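Local coordinates for protein dipicolinate synthase subunit B (PDB 3LQK) that probably works as the flavoprotein-family B subunit of dipicolinate synthase, the enzyme that makes the dipicolinic acid of bacterial spores, at residues D88-A93 / M114-T119; A93-N98 / V126-S131; I155-D160 / N167-R172. All coordinates share one frame; numbering follows the deposited sequence.

Interaction 1: residues D88-A93 / M114-T119; sequences DCMVIA and MGAKAT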
loop_
_atom_site.group_PDB
_atom_site.type_symbol
_atom_site.label_atom_id
_atom_site.label_comp_id
_atom_site.label_asym_id
_atom_site.label_seq_id
_atom_site.Cartn_x
_atom_site.Cartn_y
_atom_site.Cartn_z
ATOM N N ASP A 88 -14.025 -24.455 12.291
ATOM C CA ASP A 88 -14.198 -24.613 10.832
ATOM C C ASP A 88 -14.427 -23.303 10.070
ATOM O O ASP A 88 -14.192 -23.214 8.852
ATOM C CB ASP A 88 -15.354 -25.591 10.568
ATOM C CG ASP A 88 -15.119 -26.970 11.246
ATOM O OD1 ASP A 88 -14.053 -27.592 10.983
ATOM O OD2 ASP A 88 -15.936 -27.377 12.117
ATOM N N CYS A 89 -14.901 -22.281 10.768
ATOM C CA CYS A 89 -15.080 -21.007 10.148
ATOM C C CYS A 89 -15.251 -19.968 11.221
ATOM O O CYS A 89 -15.876 -20.204 12.263
ATOM C CB CYS A 89 -16.350 -21.055 9.266
ATOM S SG CYS A 89 -16.797 -19.469 8.396
HETATM N N MSE A 90 -14.747 -18.782 10.948
HETATM C CA MSE A 90 -14.942 -17.684 11.835
HETATM C C MSE A 90 -15.728 -16.630 11.102
HETATM O O MSE A 90 -15.349 -16.237 9.991
HETATM C CB MSE A 90 -13.574 -17.131 12.242
HETATM C CG MSE A 90 -13.598 -15.868 13.090
HETATM SE SE MSE A 90 -14.052 -16.203 14.935
HETATM C CE MSE A 90 -14.471 -14.405 15.405
ATOM N N VAL A 91 -16.778 -16.122 11.726
ATOM C CA VAL A 91 -17.570 -15.020 11.188
ATOM C C VAL A 91 -17.280 -13.785 12.016
ATOM O O VAL A 91 -17.173 -13.872 13.245
ATOM C CB VAL A 91 -19.106 -15.351 11.339
ATOM C CG1 VAL A 91 -19.990 -14.246 10.749
ATOM C CG2 VAL A 91 -19.440 -16.688 10.661
ATOM N N ILE A 92 -17.163 -12.622 11.371
ATOM C CA ILE A 92 -17.128 -11.338 12.053
ATOM C C ILE A 92 -18.232 -10.504 11.467
ATOM O O ILE A 92 -18.174 -10.068 10.288
ATOM C CB ILE A 92 -15.824 -10.575 11.846
ATOM C CG1 ILE A 92 -14.572 -11.445 12.162
ATOM C CG2 ILE A 92 -15.790 -9.267 12.682
ATOM C CD1 ILE A 92 -13.266 -10.687 11.820
ATOM N N ALA A 93 -19.285 -10.336 12.263
ATOM C CA ALA A 93 -20.408 -9.548 11.853
ATOM C C ALA A 93 -21.172 -8.971 13.035
ATOM O O ALA A 93 -21.522 -9.698 13.947
ATOM C CB ALA A 93 -21.324 -10.366 10.943
HETATM N N MSE A 114 -8.357 -11.978 17.221
HETATM C CA MSE A 114 -7.509 -13.158 17.529
HETATM C C MSE A 114 -8.175 -14.429 17.056
HETATM O O MSE A 114 -7.514 -15.307 16.519
HETATM C CB MSE A 114 -7.168 -13.187 19.011
HETATM C CG MSE A 114 -6.392 -14.375 19.457
HETATM SE SE MSE A 114 -4.589 -14.373 18.636
HETATM C CE MSE A 114 -3.843 -12.867 19.557
ATOM N N GLY A 115 -9.519 -14.527 17.189
ATOM C CA GLY A 115 -10.229 -15.653 16.622
ATOM C C GLY A 115 -10.013 -15.797 15.105
ATOM O O GLY A 115 -9.794 -16.898 14.586
ATOM N N ALA A 116 -10.081 -14.675 14.415
ATOM C CA ALA A 116 -9.860 -14.634 12.975
ATOM C C ALA A 116 -8.421 -15.061 12.635
ATOM O O ALA A 116 -8.193 -15.901 11.768
ATOM C CB ALA A 116 -10.157 -13.207 12.424
ATOM N N LYS A 117 -7.460 -14.496 13.340
ATOM C CA LYS A 117 -6.029 -14.866 13.143
ATOM C C LYS A 117 -5.822 -16.344 13.393
ATOM O O LYS A 117 -5.184 -17.013 12.609
ATOM C CB LYS A 117 -5.107 -14.009 14.026
ATOM C CG LYS A 117 -3.595 -14.104 13.719
ATOM C CD LYS A 117 -2.751 -13.542 14.873
ATOM C CE LYS A 117 -1.235 -13.553 14.540
ATOM N NZ LYS A 117 -0.352 -13.031 15.648
ATOM N N ALA A 118 -6.396 -16.867 14.469
ATOM C CA ALA A 118 -6.238 -18.283 14.816
ATOM C C ALA A 118 -6.886 -19.202 13.759
ATOM O O ALA A 118 -6.499 -20.353 13.611
ATOM C CB ALA A 118 -6.828 -18.557 16.167
ATOM N N THR A 119 -7.864 -18.691 13.017
ATOM C CA THR A 119 -8.588 -19.508 12.043
ATOM C C THR A 119 -7.792 -19.507 10.741
ATOM O O THR A 119 -7.589 -20.548 10.109
ATOM C CB THR A 119 -10.003 -18.931 11.866
ATOM O OG1 THR A 119 -10.672 -18.999 13.133
ATOM C CG2 THR A 119 -10.828 -19.695 10.822
#
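Met90 carries CG anti to its backbone N (chi1 175°) and then bends at the next bond (chi2 77°), which brings its chain alongside the backbone of the helix at Gly115 and Ala116. The residue is a selenomethionine, with SE in the place of sulfur. Its CG rests 3.9 Å from CA of Ala116. Met90 SE goes on to the preceding residue and stands 4.1 Å from Gly115 C. Gly115 has no side chain, so the selenium meets peptide atoms directly.

Thr119 comes one turn later and covers the base of Met90. Its OG1 lies 3.6 Å from Met90 CB. Its methyl CG2 reaches the same CB from 4.0 Å. The hydroxyl itself is used inside the helix. Thr119 OG1 donates to Gly115 O at 2.7 Å, somewhat tilted from the carbonyl plane. That carbonyl also takes a weak bond from Thr119 N. The polar atom is therefore satisfied although it faces an apolar neighbour.

The segments meet where the helix layer packs on the sheet of the alpha/beta sandwich of this flavoprotein family. Strand 89-95 and the next parallel strand, 126-132, are joined by a beta-alpha-beta crossover, and helix 111-121 belongs to that connection. The helix runs back over the strand, with the two short axes at 150° and 8.3 Å apart at their closest.

Further along the strand, Ile92 points to the same side as Met90. Within 114-119 it is touched at CD1, 4.0 Å from Ala116 CB. Val112, one turn earlier in the helix, also packs on both Met90 and Ile92. Cys89 points away from the helix; the side chains of Cys89 and Val91 pack on helix 176-184. At the outer side of helix 111-121, Lys117 NZ is hydrogen-bonded to Thr132 OG1 of a second subunit.

Interaction 2: residues A93-N98 / V126-S131; sequences APMTGN and VVVGIS. With PO4 (phosphate ion), chain B.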
loop_
_atom_site.group_PDB
_atom_site.type_symbol
_atom_site.label_atom_id
_atom_site.label_comp_id
_atom_site.label_asym_id
_atom_site.label_seq_id
_atom_site.Cartn_x
_atom_site.Cartn_y
_atom_site.Cartn_z
ATOM N N ALA A 93 -19.285 -10.336 12.263
ATOM C CA ALA A 93 -20.408 -9.548 11.853
ATOM C C ALA A 93 -21.172 -8.971 13.035
ATOM O O ALA A 93 -21.522 -9.698 13.947
ATOM C CB ALA A 93 -21.324 -10.366 10.943
ATOM N N PRO A 94 -21.437 -7.651 13.026
ATOM C CA PRO A 94 -20.982 -6.648 12.071
ATOM C C PRO A 94 -19.505 -6.436 12.224
ATOM O O PRO A 94 -18.945 -6.649 13.361
ATOM C CB PRO A 94 -21.782 -5.368 12.472
ATOM C CG PRO A 94 -22.112 -5.557 13.866
ATOM C CD PRO A 94 -22.244 -7.037 14.110
HETATM N N MSE A 95 -18.847 -6.104 11.099
HETATM C CA MSE A 95 -17.431 -5.665 11.176
HETATM C C MSE A 95 -17.353 -4.177 10.922
HETATM O O MSE A 95 -17.583 -3.709 9.787
HETATM C CB MSE A 95 -16.520 -6.440 10.223
HETATM C CG MSE A 95 -15.004 -6.122 10.407
HETATM SE SE MSE A 95 -13.906 -7.196 9.209
HETATM C CE MSE A 95 -14.424 -6.481 7.620
ATOM N N THR A 96 -17.003 -3.438 11.979
ATOM C CA THR A 96 -16.971 -1.993 11.930
ATOM C C THR A 96 -15.762 -1.493 11.106
ATOM O O THR A 96 -14.883 -2.241 10.759
ATOM C CB THR A 96 -16.816 -1.364 13.330
ATOM O OG1 THR A 96 -15.559 -1.818 13.922
ATOM C CG2 THR A 96 -17.987 -1.673 14.207
ATOM N N GLY A 97 -15.730 -0.200 10.827
ATOM C CA GLY A 97 -14.639 0.387 10.106
ATOM C C GLY A 97 -13.333 0.242 10.845
ATOM O O GLY A 97 -12.322 -0.083 10.253
ATOM N N ASN A 98 -13.368 0.457 12.165
ATOM C CA ASN A 98 -12.176 0.309 12.984
ATOM C C ASN A 98 -11.665 -1.121 12.946
ATOM O O ASN A 98 -10.502 -1.349 12.695
ATOM C CB ASN A 98 -12.507 0.660 14.436
ATOM C CG ASN A 98 -11.282 0.679 15.291
ATOM O OD1 ASN A 98 -10.290 1.399 14.997
ATOM N ND2 ASN A 98 -11.285 -0.160 16.301
ATOM N N VAL A 126 -12.512 -17.201 6.989
ATOM C CA VAL A 126 -13.121 -16.143 7.781
ATOM C C VAL A 126 -14.103 -15.435 6.889
ATOM O O VAL A 126 -13.740 -15.069 5.750
ATOM C CB VAL A 126 -12.038 -15.084 8.260
ATOM C CG1 VAL A 126 -12.688 -13.864 9.012
ATOM C CG2 VAL A 126 -11.039 -15.791 9.162
ATOM N N VAL A 127 -15.305 -15.189 7.405
ATOM C CA VAL A 127 -16.400 -14.555 6.675
ATOM C C VAL A 127 -16.735 -13.286 7.400
ATOM O O VAL A 127 -16.999 -13.320 8.591
ATOM C CB VAL A 127 -17.619 -15.457 6.670
ATOM C CG1 VAL A 127 -18.905 -14.717 6.174
ATOM C CG2 VAL A 127 -17.323 -16.748 5.867
ATOM N N VAL A 128 -16.734 -12.158 6.695
ATOM C CA VAL A 128 -16.949 -10.853 7.295
ATOM C C VAL A 128 -18.199 -10.172 6.731
ATOM O O VAL A 128 -18.494 -10.274 5.546
ATOM C CB VAL A 128 -15.686 -9.905 7.119
ATOM C CG1 VAL A 128 -14.427 -10.538 7.769
ATOM C CG2 VAL A 128 -15.394 -9.619 5.746
ATOM N N GLY A 129 -18.944 -9.515 7.618
ATOM C CA GLY A 129 -20.064 -8.623 7.266
ATOM C C GLY A 129 -19.762 -7.169 7.553
ATOM O O GLY A 129 -19.897 -6.703 8.704
ATOM N N ILE A 130 -19.322 -6.425 6.553
ATOM C CA ILE A 130 -18.935 -5.052 6.772
ATOM C C ILE A 130 -20.092 -4.187 7.146
ATOM O O ILE A 130 -21.201 -4.440 6.785
ATOM C CB ILE A 130 -18.277 -4.308 5.579
ATOM C CG1 ILE A 130 -18.512 -4.996 4.294
ATOM C CG2 ILE A 130 -16.842 -3.938 5.864
ATOM C CD1 ILE A 130 -19.740 -4.638 3.775
ATOM N N SER A 131 -19.772 -3.139 7.867
ATOM C CA SER A 131 -20.765 -2.155 8.228
ATOM C C SER A 131 -20.064 -0.877 8.675
ATOM O O SER A 131 -19.722 -0.747 9.845
ATOM C CB SER A 131 -21.640 -2.694 9.352
ATOM O OG SER A 131 -22.610 -1.736 9.635
HETATM P P PO4 B . -14.554 -1.557 17.347
HETATM O O1 PO4 B . -15.513 -0.470 16.877
HETATM O O2 PO4 B . -13.722 -1.094 18.531
HETATM O O3 PO4 B . -15.285 -2.807 17.815
HETATM O O4 PO4 B . -13.610 -1.914 16.229
HETATM O O HOH W 1 -18.187 1.309 11.486
#
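Met95, a selenomethionine, packs its side-chain end on Val128 and Ile130, and this is the dense part of the contact. The chain is extended as far as SE and bends at the last torsion (chi3 67°). Met95 SE lies 3.7 Å from Val128 CG1. The terminal CE fits between Val128 and Ile130, 3.9 Å from Ile130 CG2. Phe103 of the following helix also packs on Met95 and Val128. Backbone bonds fix the register. Met95 N donates to Gly129 O at 2.7 Å, and Ser131 N to Met95 O at 3.0 Å.

This is a parallel strand pair in a Rossmann-like sheet, caught where the first strand ends and helix 97-104 begins. Pro94 follows a cis peptide bond. The sequence Pro94 to Ser99 resembles the PASANT motif of related flavin-dependent decarboxylases.

Beyond Met95 the segments part. A water bridges Gly97 N and Ser131 O. Thr96 is the N-cap, with OG1 accepting from Ser99 N. A phosphate ion, probably from the crystallisation liquor, sits at this helix start. Asn98 ND2 donates to its O4 at 2.9 Å, while Gly16 N and Ser99 OG also bind it. The site may correspond to that of a flavin phosphate.

Interaction 3: residues I155-D160 / N167-R172; sequences IPFGQD and NSLVAR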
loop_
_atom_site.group_PDB
_atom_site.type_symbol
_atom_site.label_atom_id
_atom_site.label_comp_id
_atom_site.label_asym_id
_atom_site.label_seq_id
_atom_site.Cartn_x
_atom_site.Cartn_y
_atom_site.Cartn_z
ATOM N N ILE A 155 -19.817 -11.453 3.224
ATOM C CA ILE A 155 -21.241 -11.534 3.130
ATOM C C ILE A 155 -21.601 -10.431 2.109
ATOM O O ILE A 155 -21.070 -9.326 2.166
ATOM C CB ILE A 155 -21.937 -11.227 4.443
ATOM C CG1 ILE A 155 -21.510 -12.192 5.575
ATOM C CG2 ILE A 155 -23.486 -11.204 4.270
ATOM C CD1 ILE A 155 -22.031 -11.745 6.979
ATOM N N PRO A 156 -22.458 -10.747 1.151
ATOM C CA PRO A 156 -22.749 -9.797 0.111
ATOM C C PRO A 156 -23.160 -8.473 0.693
ATOM O O PRO A 156 -23.860 -8.423 1.738
ATOM C CB PRO A 156 -23.939 -10.462 -0.628
ATOM C CG PRO A 156 -23.618 -11.857 -0.565
ATOM C CD PRO A 156 -22.980 -12.083 0.812
ATOM N N PHE A 157 -22.750 -7.402 0.043
ATOM C CA PHE A 157 -22.924 -6.058 0.602
ATOM C C PHE A 157 -23.263 -4.986 -0.503
ATOM O O PHE A 157 -23.178 -5.235 -1.725
ATOM C CB PHE A 157 -21.667 -5.674 1.382
ATOM C CG PHE A 157 -20.390 -5.627 0.512
ATOM C CD1 PHE A 157 -20.071 -4.504 -0.235
ATOM C CD2 PHE A 157 -19.539 -6.702 0.457
ATOM C CE1 PHE A 157 -18.926 -4.472 -1.029
ATOM C CE2 PHE A 157 -18.378 -6.636 -0.310
ATOM C CZ PHE A 157 -18.095 -5.538 -1.058
ATOM N N GLY A 158 -23.565 -3.783 -0.055
ATOM C CA GLY A 158 -24.002 -2.727 -0.952
ATOM C C GLY A 158 -24.105 -1.429 -0.207
ATOM O O GLY A 158 -23.911 -1.399 1.009
ATOM N N GLN A 159 -24.435 -0.360 -0.926
ATOM C CA GLN A 159 -24.581 0.934 -0.306
ATOM C C GLN A 159 -25.925 0.996 0.398
ATOM O O GLN A 159 -26.972 0.786 -0.225
ATOM C CB GLN A 159 -24.545 2.030 -1.310
ATOM C CG GLN A 159 -23.206 2.262 -1.972
ATOM C CD GLN A 159 -23.295 3.405 -2.995
ATOM O OE1 GLN A 159 -23.744 3.226 -4.139
ATOM N NE2 GLN A 159 -22.840 4.584 -2.577
ATOM N N ASP A 160 -25.942 1.340 1.663
ATOM C CA ASP A 160 -27.225 1.343 2.331
ATOM C C ASP A 160 -27.973 2.662 2.211
ATOM O O ASP A 160 -29.204 2.669 2.356
ATOM C CB ASP A 160 -27.106 0.941 3.772
ATOM C CG ASP A 160 -26.188 1.824 4.537
ATOM O OD1 ASP A 160 -26.559 2.169 5.709
ATOM O OD2 ASP A 160 -25.122 2.166 3.969
ATOM N N ASN A 167 -20.360 6.976 1.227
ATOM C CA ASN A 167 -19.264 6.005 1.422
ATOM C C ASN A 167 -19.604 4.751 2.204
ATOM O O ASN A 167 -18.716 3.924 2.471
ATOM C CB ASN A 167 -18.024 6.683 1.989
ATOM C CG ASN A 167 -17.417 7.664 1.004
ATOM O OD1 ASN A 167 -17.641 7.550 -0.200
ATOM N ND2 ASN A 167 -16.643 8.627 1.503
ATOM N N SER A 168 -20.869 4.633 2.611
ATOM C CA SER A 168 -21.285 3.571 3.481
ATOM C C SER A 168 -21.585 2.286 2.740
ATOM O O SER A 168 -22.392 2.313 1.800
ATOM C CB SER A 168 -22.560 3.983 4.216
ATOM O OG SER A 168 -22.982 2.920 5.055
ATOM N N LEU A 169 -20.970 1.178 3.161
ATOM C CA LEU A 169 -21.346 -0.167 2.736
ATOM C C LEU A 169 -21.766 -0.979 3.945
ATOM O O LEU A 169 -21.097 -0.874 4.965
ATOM C CB LEU A 169 -20.180 -0.861 2.030
ATOM C CG LEU A 169 -19.698 -0.273 0.702
ATOM C CD1 LEU A 169 -18.476 -1.081 0.144
ATOM C CD2 LEU A 169 -20.885 -0.243 -0.287
ATOM N N VAL A 170 -22.850 -1.771 3.805
ATOM C CA VAL A 170 -23.365 -2.676 4.829
ATOM C C VAL A 170 -23.775 -4.012 4.172
ATOM O O VAL A 170 -24.354 -4.022 3.062
ATOM C CB VAL A 170 -24.584 -2.067 5.552
ATOM C CG1 VAL A 170 -25.173 -3.013 6.699
ATOM C CG2 VAL A 170 -24.207 -0.649 6.147
ATOM N N ALA A 171 -23.429 -5.105 4.831
ATOM C CA ALA A 171 -23.763 -6.459 4.381
ATOM C C ALA A 171 -25.259 -6.741 4.545
ATOM O O ALA A 171 -25.911 -6.193 5.415
ATOM C CB ALA A 171 -22.928 -7.544 5.173
ATOM N N ARG A 172 -25.771 -7.615 3.692
ATOM C CA ARG A 172 -27.044 -8.235 3.853
ATOM C C ARG A 172 -26.852 -9.410 4.758
ATOM O O ARG A 172 -26.441 -10.495 4.306
ATOM C CB ARG A 172 -27.572 -8.742 2.503
ATOM C CG ARG A 172 -29.011 -9.258 2.556
ATOM C CD ARG A 172 -29.448 -9.744 1.176
ATOM N NE ARG A 172 -29.753 -8.648 0.235
ATOM C CZ ARG A 172 -29.955 -8.814 -1.085
ATOM N NH1 ARG A 172 -30.285 -7.768 -1.854
ATOM N NH2 ARG A 172 -29.838 -10.024 -1.646
#
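Phe157 and Gly158 lie against Val170 and Ala171, and three backbone hydrogen bonds hold the two segments together. Arg172 N donates to Pro156 O at 2.9 Å, nearly straight onto the carbonyl. Val170 N reaches Gly158 O at 3.0 Å in the same manner. The return bond, Gly158 N to Val170 O, is longer at 3.2 Å, and its donor stands above the carbonyl plane. Some of these acceptors also take CA-H contacts. Gly158 O receives one from Leu169 CA at 3.3 Å.

The side-chain bond lies nearer the turn. Ser168 OG donates to Asp160 OD2 at 2.5 Å, on the syn side and close to the carboxylate plane. Asp160 holds CG between its backbone N and carbonyl carbon (chi1 58°), which swings the carboxylate over to Ser168. The other oxygen, OD1, forms a salt bridge with Lys165. Both carboxylate oxygens thus have partners, and Val170 CG2 packs 3.6 Å from Asp160 CG. Gln159 points away from the other strand, though its CG still meets Leu169 CD2. Its OE1 accepts from Leu193 N of a neighbouring subunit. Arg172 NH1 is held by Glu195 O.

On the side of Phe157 and Ala171 the contact is apolar. Leu169 CD1 comes obliquely to the Phe157 ring, 3.6 Å from CE1. Ile155 CG2 packs 3.8 Å from Ala171 CB. Ile130 of strand 126-132 also lies on Phe157. The whole is a beta hairpin whose return strand, 169-171, pairs antiparallel with both 152-159 and 126-132 in an otherwise parallel sheet.

From the N terminus, strand 89-95 enters interaction 1 with its first half and interaction 2 with its end, and Ala93 belongs to both. Interaction 1 closes a loop through helix 97-104 when helix 111-121 folds back on the strand. Interaction 2 closes a longer one when strand 126-132 pairs beside it. The two cross along the chain, and Met90 O and Ile92 O are probably hydrogen-bonded to Val127 N and Gly129 N. Interaction 3 follows in series and closes a short hairpin. Towards interaction 2, Ile155 N is probably hydrogen-bonded to Val128 O, and Ala171 N to Ile130 O. One sheet thus carries all three.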